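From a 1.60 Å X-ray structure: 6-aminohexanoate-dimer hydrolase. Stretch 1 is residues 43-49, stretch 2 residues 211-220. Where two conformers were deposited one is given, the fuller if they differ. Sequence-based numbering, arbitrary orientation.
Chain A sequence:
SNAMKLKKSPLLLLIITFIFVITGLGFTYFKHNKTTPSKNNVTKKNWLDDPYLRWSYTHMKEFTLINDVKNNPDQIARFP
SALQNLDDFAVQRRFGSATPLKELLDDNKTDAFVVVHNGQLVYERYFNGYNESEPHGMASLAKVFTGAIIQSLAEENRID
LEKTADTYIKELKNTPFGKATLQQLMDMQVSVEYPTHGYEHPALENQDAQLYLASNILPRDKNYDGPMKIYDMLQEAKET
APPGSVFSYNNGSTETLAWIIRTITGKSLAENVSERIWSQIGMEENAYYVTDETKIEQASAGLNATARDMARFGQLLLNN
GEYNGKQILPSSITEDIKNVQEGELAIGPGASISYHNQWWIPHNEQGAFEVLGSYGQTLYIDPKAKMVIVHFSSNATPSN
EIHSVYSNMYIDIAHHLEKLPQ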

ATOM      1  N   THR A  43     -20.092   9.737   6.633  1.00 25.22           N
ATOM      2  CA  THR A  43     -21.097   8.714   6.273  1.00 26.99           C
ATOM      3  C   THR A  43     -20.507   7.771   5.229  1.00 25.89           C
ATOM      4  O   THR A  43     -19.461   8.075   4.650  1.00 25.06           O
ATOM      5  CB  THR A  43     -22.355   9.364   5.710  1.00 27.13           C
ATOM      6  OG1 THR A  43     -22.083   9.884   4.390  1.00 31.48           O
ATOM      7  CG2 THR A  43     -22.830  10.507   6.619  1.00 32.31           C
ATOM      8  N   LYS A  44     -21.171   6.646   4.983  1.00 32.96           N
ATOM      9  CA  LYS A  44     -20.751   5.754   3.916  1.00 29.71           C
ATOM     10  C   LYS A  44     -20.799   6.442   2.567  1.00 28.69           C
ATOM     11  O   LYS A  44     -20.100   6.038   1.649  1.00 32.50           O
ATOM     12  CB  LYS A  44     -21.571   4.484   3.847  1.00 29.53           C
ATOM     13  CG  LYS A  44     -21.437   3.603   5.062  1.00 30.51           C
ATOM     14  CD  LYS A  44     -22.193   2.316   4.835  1.00 30.22           C
ATOM     15  CE  LYS A  44     -22.220   1.523   6.138  1.00 36.45           C
ATOM     16  NZ  LYS A  44     -22.772   0.165   5.999  1.00 38.03           N
ATOM     17  N   LYS A  45     -21.599   7.510   2.448  1.00 27.25           N
ATOM     18  CA  LYS A  45     -21.708   8.220   1.185  1.00 28.58           C
ATOM     19  C   LYS A  45     -20.513   9.119   0.941  1.00 30.05           C
ATOM     20  O   LYS A  45     -19.988   9.133  -0.176  1.00 35.78           O
ATOM     21  CB  LYS A  45     -23.029   9.025   1.084  1.00 29.32           C
ATOM     22  CG  LYS A  45     -23.436   9.312  -0.349  1.00 38.04           C
ATOM     23  CD  LYS A  45     -24.756  10.093  -0.519  1.00 43.16           C
ATOM     24  CE  LYS A  45     -25.896   9.620   0.383  1.00 55.39           C
ATOM     25  NZ  LYS A  45     -25.773  10.083   1.802  1.00 43.57           N
ATOM     26  N   ASN A  46     -20.050   9.802   1.996  1.00 25.06           N
ATOM     27  CA  ASN A  46     -19.122  10.896   1.866  1.00 24.58           C
ATOM     28  C   ASN A  46     -17.693  10.728   2.410  1.00 23.54           C
ATOM     29  O   ASN A  46     -16.895  11.645   2.261  1.00 22.49           O
ATOM     30  CB  ASN A  46     -19.718  12.195   2.454  1.00 25.22           C
ATOM     31  CG  ASN A  46     -19.740  12.224   3.992  1.00 23.94           C
ATOM     32  OD1 ASN A  46     -19.128  11.384   4.673  1.00 24.26           O
ATOM     33  ND2 ASN A  46     -20.457  13.203   4.547  1.00 26.13           N
ATOM     34  N   TRP A  47     -17.371   9.568   2.993  1.00 22.69           N
ATOM     35  CA  TRP A  47     -16.136   9.415   3.720  1.00 22.06           C
ATOM     36  C   TRP A  47     -14.896   9.602   2.873  1.00 21.58           C
ATOM     37  O   TRP A  47     -13.844   9.917   3.423  1.00 22.28           O
ATOM     38  CB  TRP A  47     -16.071   8.093   4.449  1.00 22.30           C
ATOM     39  CG  TRP A  47     -15.945   6.891   3.588  1.00 21.66           C
ATOM     40  CD1 TRP A  47     -16.956   6.199   2.951  1.00 21.16           C
ATOM     41  CD2 TRP A  47     -14.723   6.251   3.183  1.00 20.88           C
ATOM     42  NE1 TRP A  47     -16.444   5.125   2.236  1.00 21.89           N
ATOM     43  CE2 TRP A  47     -15.099   5.123   2.332  1.00 22.46           C
ATOM     44  CE3 TRP A  47     -13.398   6.449   3.475  1.00 28.44           C
ATOM     45  CZ2 TRP A  47     -14.164   4.275   1.796  1.00 25.04           C
ATOM     46  CZ3 TRP A  47     -12.463   5.578   2.931  1.00 32.78           C
ATOM     47  CH2 TRP A  47     -12.842   4.524   2.098  1.00 29.89           C
ATOM     48  N   LEU A  48     -15.022   9.403   1.564  1.00 22.33           N
ATOM     49  CA  LEU A  48     -13.940   9.529   0.602  0.70 20.43           C
ATOM     50  C   LEU A  48     -13.773  10.914   0.027  1.00 19.06           C
ATOM     51  O   LEU A  48     -12.859  11.172  -0.796  1.00 23.11           O
ATOM     52  CB  LEU A  48     -14.191   8.588  -0.569  0.70 24.97           C
ATOM     53  CG  LEU A  48     -14.005   7.136  -0.233  0.70 22.13           C
ATOM     54  CD1 LEU A  48     -14.397   6.339  -1.474  0.70 28.79           C
ATOM     55  CD2 LEU A  48     -12.571   6.837   0.208  0.70 28.16           C
ATOM     56  N   ASP A  49     -14.637  11.822   0.435  1.00 21.07           N
ATOM     57  CA  ASP A  49     -14.670  13.151  -0.159  1.00 20.17           C
ATOM     58  C   ASP A  49     -14.034  14.125   0.815  1.00 20.81           C
ATOM     59  O   ASP A  49     -14.143  13.937   2.026  1.00 22.17           O
ATOM     60  CB  ASP A  49     -16.114  13.592  -0.402  1.00 21.42           C
ATOM     61  CG  ASP A  49     -16.830  12.773  -1.422  1.00 23.86           C
ATOM     62  OD1 ASP A  49     -16.198  12.262  -2.375  1.00 23.98           O
ATOM     63  OD2 ASP A  49     -18.067  12.665  -1.248  1.00 28.20           O
TER
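Stretch 2 (211-220) LYLASNILPR

The backbone carbonyl of K44 is buried by stretch 2 without a hydrogen-bonding partner anywhere in the model. Its oxygen lies instead against carbon, 3.4 Å from CD2 of L218 and 3.4 Å from CD of P219, and the nearest polar atom of the other stretch, I217 O, is another acceptor, 3.7 Å from K44 O. The carbonyl is thus packed among apolar groups at the point where the two backbones come nearest, the CA atoms of K44 and L218 being 4.8 Å apart.

Stretch 2 reaches this point as the end of a helix and the loop that follows it. Residues 211-214 form the last part of a helix that begins earlier in the chain, and N216, with phi/psi of 66/31°, is the first residue to leave helical values. The reversal is a Schellman motif, closed by two bonds back into the last turn: I217 N to Y212 O at 3.0 Å and N216 N to L213 O at 3.0 Å. From I217 the chain continues into the extended conformation of L218 and P219. Stretch 1 has no regular helix or strand, but a type I beta turn from N46 to D49, with D49 N bonded to N46 O at 2.9 Å, places W47 and L48 at its central positions, and the CA-to-CB bonds of both point toward stretch 2.

The turn that follows the helix supplies the acceptor for K44. This side chain, m at chi1 and t at the three torsions beyond, extends to place NZ 2.9 Å from N216 O in a hydrogen bond. One water reinforces the junction: it accepts from K44 NZ at 3.2 Å and donates to N216 OD1 at 2.5 Å and to L218 O at 2.6 Å, so that the lysine is linked to N216 directly and, through the water, to both N216 and L218. The CA-to-CB bond of N216 points away from stretch 1, yet the end of its side chain comes nearer and takes part in this network.

W47 packs against both the helix and the loop that follows it. Its NE1 donates a weak hydrogen bond to I217 O, short at 2.8 Å but bent to 127° at the hydrogen. The six-membered ring presents its edge to the face of Y212, with centroids 5.3 Å apart and planes at 65°; W47 CZ2 approaches Y212 CD2 to 3.9 Å. The same CZ2 lies 3.8 Å from I217 CD1, so the indole touches the last helical turn and the loop at once. L48 extends the apolar contact, its CD1 4.1 Å from Y212 CE2 and 4.4 Å from L218 CD2.

On the more exposed side, P219 rests on the backbone of K45, its CG 3.8 Å from K45 CA. The CA-to-CB bond of K45 points away overall from stretch 2, although its CB remains 4.1 Å from P219 CG. In all, 430 Å² is buried between the stretches, both sides summed, with K44 covered most extensively.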

ATOM      1  N   LEU A 211     -14.790  -3.120  -4.242  1.00 17.97           N
ATOM      2  CA  LEU A 211     -14.206  -3.645  -3.004  1.00 19.94           C
ATOM      3  C   LEU A 211     -14.863  -3.000  -1.821  1.00 16.87           C
ATOM      4  O   LEU A 211     -15.201  -3.654  -0.852  1.00 20.20           O
ATOM      5  CB  LEU A 211     -12.693  -3.368  -2.988  1.00 20.44           C
ATOM      6  CG  LEU A 211     -11.924  -3.773  -1.712  1.00 21.02           C
ATOM      7  CD1 LEU A 211     -11.794  -5.294  -1.699  1.00 23.52           C
ATOM      8  CD2 LEU A 211     -10.562  -3.064  -1.655  1.00 23.92           C
ATOM      9  N   TYR A 212     -15.089  -1.686  -1.913  1.00 18.55           N
ATOM     10  CA  TYR A 212     -15.764  -1.008  -0.822  1.00 19.83           C
ATOM     11  C   TYR A 212     -17.261  -1.403  -0.673  1.00 21.45           C
ATOM     12  O   TYR A 212     -17.718  -1.562   0.437  1.00 20.37           O
ATOM     13  CB  TYR A 212     -15.615   0.498  -0.948  1.00 20.64           C
ATOM     14  CG  TYR A 212     -14.173   1.003  -0.940  1.00 20.41           C
ATOM     15  CD1 TYR A 212     -13.160   0.313  -0.287  1.00 21.83           C
ATOM     16  CD2 TYR A 212     -13.856   2.216  -1.492  1.00 19.99           C
ATOM     17  CE1 TYR A 212     -11.865   0.780  -0.260  1.00 22.28           C
ATOM     18  CE2 TYR A 212     -12.546   2.679  -1.509  1.00 22.78           C
ATOM     19  CZ  TYR A 212     -11.565   1.996  -0.862  1.00 21.98           C
ATOM     20  OH  TYR A 212     -10.284   2.488  -0.867  1.00 24.25           O
ATOM     21  N   LEU A 213     -17.992  -1.587  -1.780  1.00 21.21           N
ATOM     22  CA  LEU A 213     -19.360  -2.089  -1.722  1.00 18.40           C
ATOM     23  C   LEU A 213     -19.375  -3.509  -1.122  1.00 20.43           C
ATOM     24  O   LEU A 213     -20.166  -3.815  -0.239  1.00 21.36           O
ATOM     25  CB  LEU A 213     -19.988  -2.099  -3.094  1.00 19.27           C
ATOM     26  CG  LEU A 213     -20.385  -0.702  -3.604  1.00 18.44           C
ATOM     27  CD1 LEU A 213     -20.464  -0.734  -5.134  1.00 24.60           C
ATOM     28  CD2 LEU A 213     -21.674  -0.204  -2.947  1.00 23.01           C
ATOM     29  N   ALA A 214     -18.458  -4.345  -1.572  1.00 21.26           N
ATOM     30  CA  ALA A 214     -18.289  -5.706  -0.995  1.00 23.75           C
ATOM     31  C   ALA A 214     -18.061  -5.716   0.513  1.00 24.25           C
ATOM     32  O   ALA A 214     -18.507  -6.641   1.222  1.00 22.22           O
ATOM     33  CB  ALA A 214     -17.166  -6.446  -1.707  1.00 21.19           C
ATOM     34  N   SER A 215     -17.366  -4.681   0.998  1.00 22.01           N
ATOM     35  CA  SER A 215     -17.017  -4.540   2.391  1.00 23.96           C
ATOM     36  C   SER A 215     -18.053  -3.749   3.177  1.00 23.95           C
ATOM     37  O   SER A 215     -17.839  -3.475   4.352  1.00 28.17           O
ATOM     38  CB  SER A 215     -15.681  -3.796   2.521  1.00 25.81           C
ATOM     39  OG  SER A 215     -14.661  -4.417   1.802  1.00 25.87           O
ATOM     40  N   ASN A 216     -19.140  -3.336   2.511  1.00 21.57           N
ATOM     41  CA  ASN A 216     -20.214  -2.608   3.145  1.00 23.96           C
ATOM     42  C   ASN A 216     -19.816  -1.221   3.646  1.00 21.97           C
ATOM     43  O   ASN A 216     -20.343  -0.764   4.658  1.00 25.23           O
ATOM     44  CB  ASN A 216     -20.823  -3.431   4.298  1.00 27.44           C
ATOM     45  CG  ASN A 216     -22.193  -2.924   4.708  1.00 28.03           C
ATOM     46  OD1 ASN A 216     -22.949  -2.446   3.875  1.00 31.61           O
ATOM     47  ND2 ASN A 216     -22.512  -3.027   5.995  1.00 32.69           N
ATOM     48  N   ILE A 217     -18.865  -0.568   2.976  1.00 23.92           N
ATOM     49  CA  ILE A 217     -18.424   0.761   3.428  1.00 22.20           C
ATOM     50  C   ILE A 217     -18.708   1.836   2.381  1.00 21.81           C
ATOM     51  O   ILE A 217     -18.278   2.981   2.531  1.00 26.14           O
ATOM     52  CB  ILE A 217     -16.941   0.789   3.909  1.00 26.15           C
ATOM     53  CG1 ILE A 217     -15.933   0.559   2.785  1.00 20.76           C
ATOM     54  CG2 ILE A 217     -16.712  -0.203   5.032  1.00 27.54           C
ATOM     55  CD1 ILE A 217     -14.482   0.776   3.227  1.00 22.28           C
ATOM     56  N   LEU A 218     -19.405   1.450   1.305  1.00 21.50           N
ATOM     57  CA  LEU A 218     -20.146   2.409   0.458  1.00 22.79           C
ATOM     58  C   LEU A 218     -21.624   2.034   0.519  1.00 22.61           C
ATOM     59  O   LEU A 218     -21.972   0.918   0.902  1.00 22.93           O
ATOM     60  CB  LEU A 218     -19.660   2.410  -0.980  1.00 23.60           C
ATOM     61  CG  LEU A 218     -18.294   3.068  -1.214  1.00 21.31           C
ATOM     62  CD1 LEU A 218     -17.811   2.823  -2.634  1.00 18.51           C
ATOM     63  CD2 LEU A 218     -18.383   4.554  -0.874  1.00 23.41           C
ATOM     64  N   PRO A 219     -22.514   2.968   0.152  1.00 24.46           N
ATOM     65  CA  PRO A 219     -23.944   2.711   0.357  1.00 24.20           C
ATOM     66  C   PRO A 219     -24.484   1.661  -0.609  1.00 25.64           C
ATOM     67  O   PRO A 219     -24.230   1.746  -1.827  1.00 27.26           O
ATOM     68  CB  PRO A 219     -24.589   4.053   0.051  1.00 27.81           C
ATOM     69  CG  PRO A 219     -23.501   5.032   0.247  1.00 26.75           C
ATOM     70  CD  PRO A 219     -22.288   4.351  -0.265  1.00 24.04           C
ATOM     71  N   ARG A 220     -25.237   0.702  -0.075  1.00 27.53           N
ATOM     72  CA  ARG A 220     -25.877  -0.289  -0.931  1.00 26.45           C
ATOM     73  C   ARG A 220     -27.326   0.155  -1.079  1.00 27.30           C
ATOM     74  O   ARG A 220     -28.058   0.199  -0.100  1.00 28.90           O
ATOM     75  CB  ARG A 220     -25.797  -1.681  -0.332  1.00 24.72           C
ATOM     76  CG  ARG A 220     -24.413  -2.264  -0.193  1.00 23.29           C
ATOM     77  CD  ARG A 220     -24.377  -3.481   0.733  1.00 25.06           C
ATOM     78  NE  ARG A 220     -23.062  -4.145   0.767  1.00 23.51           N
ATOM     79  CZ  ARG A 220     -22.741  -5.151   1.585  1.00 23.25           C
ATOM     80  NH1 ARG A 220     -23.645  -5.621   2.448  1.00 25.92           N
ATOM     81  NH2 ARG A 220     -21.520  -5.710   1.514  1.00 22.85           N
TER
HETATM   82  O   HOH W   1     -23.369  -0.161   2.834  1.00 36.96           O